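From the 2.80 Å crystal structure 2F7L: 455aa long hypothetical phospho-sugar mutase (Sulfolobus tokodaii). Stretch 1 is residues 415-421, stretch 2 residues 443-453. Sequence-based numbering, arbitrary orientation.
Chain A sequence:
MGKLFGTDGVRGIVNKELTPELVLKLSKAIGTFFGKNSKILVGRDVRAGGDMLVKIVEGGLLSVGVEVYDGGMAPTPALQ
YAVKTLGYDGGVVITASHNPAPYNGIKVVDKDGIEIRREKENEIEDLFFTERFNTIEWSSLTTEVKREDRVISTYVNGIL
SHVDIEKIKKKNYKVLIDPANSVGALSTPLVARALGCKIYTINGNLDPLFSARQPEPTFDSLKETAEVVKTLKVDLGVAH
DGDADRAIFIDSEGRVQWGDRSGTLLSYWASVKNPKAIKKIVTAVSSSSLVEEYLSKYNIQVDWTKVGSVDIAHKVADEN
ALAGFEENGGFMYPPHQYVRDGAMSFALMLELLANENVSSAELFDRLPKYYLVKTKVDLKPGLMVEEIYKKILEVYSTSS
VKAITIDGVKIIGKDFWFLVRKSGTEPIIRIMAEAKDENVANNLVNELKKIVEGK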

# COMPACT_ATOMS: atom_id res chain seq x y z
N ASP A 415 -16.36 17.49 -13.68
CA ASP A 415 -15.22 18.25 -13.19
C ASP A 415 -15.15 18.51 -11.70
O ASP A 415 -14.61 19.53 -11.28
N PHE A 416 -15.66 17.59 -10.88
CA PHE A 416 -15.58 17.75 -9.43
C PHE A 416 -16.08 16.48 -8.79
O PHE A 416 -16.86 15.74 -9.39
N TRP A 417 -15.61 16.21 -7.58
CA TRP A 417 -16.07 15.03 -6.84
C TRP A 417 -15.70 15.24 -5.39
O TRP A 417 -14.88 16.11 -5.07
N PHE A 418 -16.32 14.48 -4.50
CA PHE A 418 -15.98 14.56 -3.09
C PHE A 418 -16.28 13.24 -2.39
O PHE A 418 -17.01 12.38 -2.92
N LEU A 419 -15.66 13.08 -1.22
CA LEU A 419 -15.83 11.90 -0.38
C LEU A 419 -15.94 12.36 1.07
O LEU A 419 -15.07 13.08 1.57
N VAL A 420 -17.03 11.98 1.72
CA VAL A 420 -17.22 12.30 3.13
C VAL A 420 -17.22 10.93 3.79
O VAL A 420 -18.16 10.14 3.61
N ARG A 421 -16.16 10.65 4.55
CA ARG A 421 -16.01 9.34 5.18
C ARG A 421 -15.65 9.42 6.65
O ARG A 421 -14.82 10.21 7.05
N ASN A 443 -15.34 25.75 -1.98
CA ASN A 443 -16.73 26.02 -1.68
C ASN A 443 -17.41 24.71 -1.25
O ASN A 443 -18.10 24.66 -0.22
N LEU A 444 -17.21 23.67 -2.05
CA LEU A 444 -17.77 22.34 -1.76
C LEU A 444 -17.50 21.90 -0.34
O LEU A 444 -18.41 21.52 0.41
N VAL A 445 -16.22 21.93 0.01
CA VAL A 445 -15.79 21.52 1.33
C VAL A 445 -16.56 22.29 2.39
O VAL A 445 -17.05 21.70 3.35
N ASN A 446 -16.66 23.61 2.19
CA ASN A 446 -17.37 24.45 3.14
C ASN A 446 -18.79 24.02 3.38
O ASN A 446 -19.22 23.87 4.53
N GLU A 447 -19.53 23.81 2.29
CA GLU A 447 -20.92 23.37 2.39
C GLU A 447 -20.97 22.06 3.19
O GLU A 447 -21.67 21.94 4.20
N LEU A 448 -20.19 21.09 2.73
CA LEU A 448 -20.14 19.80 3.38
C LEU A 448 -19.83 19.93 4.88
O LEU A 448 -20.53 19.34 5.72
N LYS A 449 -18.79 20.71 5.20
CA LYS A 449 -18.38 20.92 6.59
C LYS A 449 -19.61 21.30 7.43
O LYS A 449 -19.80 20.78 8.53
N LYS A 450 -20.43 22.20 6.90
CA LYS A 450 -21.63 22.62 7.59
C LYS A 450 -22.52 21.44 7.90
O LYS A 450 -22.78 21.16 9.07
N ILE A 451 -22.95 20.74 6.85
CA ILE A 451 -23.83 19.57 6.98
C ILE A 451 -23.29 18.54 7.96
O ILE A 451 -24.04 17.97 8.75
N VAL A 452 -21.98 18.30 7.90
CA VAL A 452 -21.35 17.32 8.78
C VAL A 452 -21.47 17.83 10.19
O VAL A 452 -21.65 17.07 11.14
N GLU A 453 -21.39 19.15 10.33
CA GLU A 453 -21.50 19.77 11.63
C GLU A 453 -22.94 19.70 12.12
O GLU A 453 -23.26 20.21 13.18

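Packing of helix 443-452 against strand 416-421 in the phospho-sugar mutase 2F7L. The two run in roughly the same direction, their axes 30° apart and 10.0 Å from each other at closest approach, and the contact is wholly apolar, with no hydrogen bond or salt bridge across it. Alternation along the strand turns Phe416, Phe418 and Val420 toward the helix, while Trp417 and Leu419 point away. The helix answers at every fourth residue, with Leu444, Leu448 and Val452, so that the partners advance in step. Asn443 is exposed and out of reach. Leu444 (chi1 m, chi2 t) points toward the strand and bridges two rings: its CD1 lies 3.5 Å from CD1 of Phe416 (chi1 90°), and its CD2 is 4.5 Å from CD1 of Phe418 (chi1 p), a much looser approach. Val445 (t) turns away, and Asn446 is out of reach. Glu447 also stays clear of the strand; its OE1 accepts a 2.6 Å hydrogen bond from Lys450 NZ, part of a salt bridge spanning nearly one helical turn. Leu448 (m, t) fills the middle of the contact. Its CD1 sits over the face of the Phe418 ring, 3.9 Å from the centroid and 24° off the normal, a CH-pi contact; its CD2 lies 3.6 Å from Phe418 CE2 and also reaches Val420 (t), 4.1 Å from CG2. Lys449 has its long chain out of reach of the strand, with NZ 3.8 Å from Glu453 OE2 in a long salt bridge. Ile451 (m, t) is buried but does not touch the strand. Val452 (t) points toward it and closes the row, its CG2 3.9 Å from CG1 of Val420. Glu453, just past the helix, is exposed. Together the two stretches bury 278 Å².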

# COMPACT_ATOMS: atom_id res chain seq x y z
CB ASP A 415 -15.15 19.59 -13.92
CG ASP A 415 -14.89 19.42 -15.40
OD1 ASP A 415 -14.17 18.47 -15.75
OD2 ASP A 415 -15.39 20.24 -16.19
CB PHE A 416 -16.46 18.93 -8.94
CG PHE A 416 -17.88 18.54 -8.59
CD1 PHE A 416 -18.18 17.97 -7.35
CD2 PHE A 416 -18.91 18.68 -9.53
CE1 PHE A 416 -19.48 17.54 -7.05
CE2 PHE A 416 -20.21 18.26 -9.23
CZ PHE A 416 -20.49 17.69 -7.99
CB TRP A 417 -15.41 13.75 -7.36
CG TRP A 417 -13.93 13.72 -7.12
CD1 TRP A 417 -12.97 14.30 -7.89
CD2 TRP A 417 -13.25 13.14 -6.01
NE1 TRP A 417 -11.74 14.12 -7.33
CE2 TRP A 417 -11.87 13.42 -6.17
CE3 TRP A 417 -13.66 12.43 -4.88
CZ2 TRP A 417 -10.90 13.00 -5.25
CZ3 TRP A 417 -12.70 12.01 -3.95
CH2 TRP A 417 -11.33 12.30 -4.14
CB PHE A 418 -16.69 15.73 -2.39
CG PHE A 418 -18.19 15.58 -2.26
CD1 PHE A 418 -19.06 16.20 -3.16
CD2 PHE A 418 -18.74 14.86 -1.20
CE1 PHE A 418 -20.45 16.10 -3.02
CE2 PHE A 418 -20.13 14.75 -1.05
CZ PHE A 418 -20.99 15.38 -1.97
CB LEU A 419 -14.63 10.95 -0.52
CG LEU A 419 -14.64 9.73 0.41
CD1 LEU A 419 -15.91 8.95 0.21
CD2 LEU A 419 -13.44 8.84 0.17
CB VAL A 420 -18.56 12.99 3.40
CG1 VAL A 420 -18.65 13.39 4.85
CG2 VAL A 420 -18.72 14.20 2.52
CB ARG A 421 -14.94 8.53 4.42
CG ARG A 421 -14.83 7.06 4.84
CD ARG A 421 -13.81 6.32 3.98
NE ARG A 421 -12.61 6.01 4.74
CZ ARG A 421 -12.58 5.14 5.74
NH1 ARG A 421 -13.67 4.49 6.10
NH2 ARG A 421 -11.46 4.96 6.42
CB ASN A 443 -17.40 26.58 -2.93
CG ASN A 443 -18.91 26.48 -2.87
OD1 ASN A 443 -19.55 27.19 -2.08
ND2 ASN A 443 -19.48 25.60 -3.68
CB LEU A 444 -17.17 21.30 -2.70
CG LEU A 444 -17.87 21.12 -4.04
CD1 LEU A 444 -17.07 20.18 -4.92
CD2 LEU A 444 -19.27 20.62 -3.80
CB VAL A 445 -14.28 21.75 1.49
CG1 VAL A 445 -13.83 21.38 2.91
CG2 VAL A 445 -13.55 20.91 0.45
CB ASN A 446 -17.33 25.90 2.68
CG ASN A 446 -15.95 26.47 2.74
OD1 ASN A 446 -15.23 26.26 3.72
ND2 ASN A 446 -15.55 27.18 1.68
CB GLU A 447 -21.52 23.14 1.00
CG GLU A 447 -21.88 24.41 0.23
CD GLU A 447 -22.56 25.43 1.13
OE1 GLU A 447 -21.83 26.22 1.78
OE2 GLU A 447 -23.82 25.46 1.21
CB LEU A 448 -19.11 18.91 2.67
CG LEU A 448 -19.44 18.54 1.21
CD1 LEU A 448 -18.21 17.98 0.54
CD2 LEU A 448 -20.59 17.55 1.15
CB LYS A 449 -17.33 22.04 6.67
CG LYS A 449 -16.54 22.15 7.98
CD LYS A 449 -15.23 22.88 7.70
CE LYS A 449 -14.17 22.74 8.81
NZ LYS A 449 -14.35 23.65 10.00
CB LYS A 450 -22.43 23.61 6.74
CG LYS A 450 -22.21 25.05 7.15
CD LYS A 450 -21.22 25.76 6.24
CE LYS A 450 -21.91 26.39 5.03
NZ LYS A 450 -22.55 25.37 4.14
CB ILE A 451 -24.02 18.85 5.62
CG1 ILE A 451 -24.64 19.80 4.61
CG2 ILE A 451 -24.89 17.62 5.80
CD1 ILE A 451 -24.82 19.17 3.24
CB VAL A 452 -19.85 17.11 8.42
CG1 VAL A 452 -19.15 16.34 9.52
CG2 VAL A 452 -19.73 16.36 7.09
CB GLU A 453 -21.05 21.23 11.53
CG GLU A 453 -19.56 21.42 11.70
CD GLU A 453 -19.07 22.71 11.08
OE1 GLU A 453 -19.80 23.73 11.15
OE2 GLU A 453 -17.95 22.72 10.52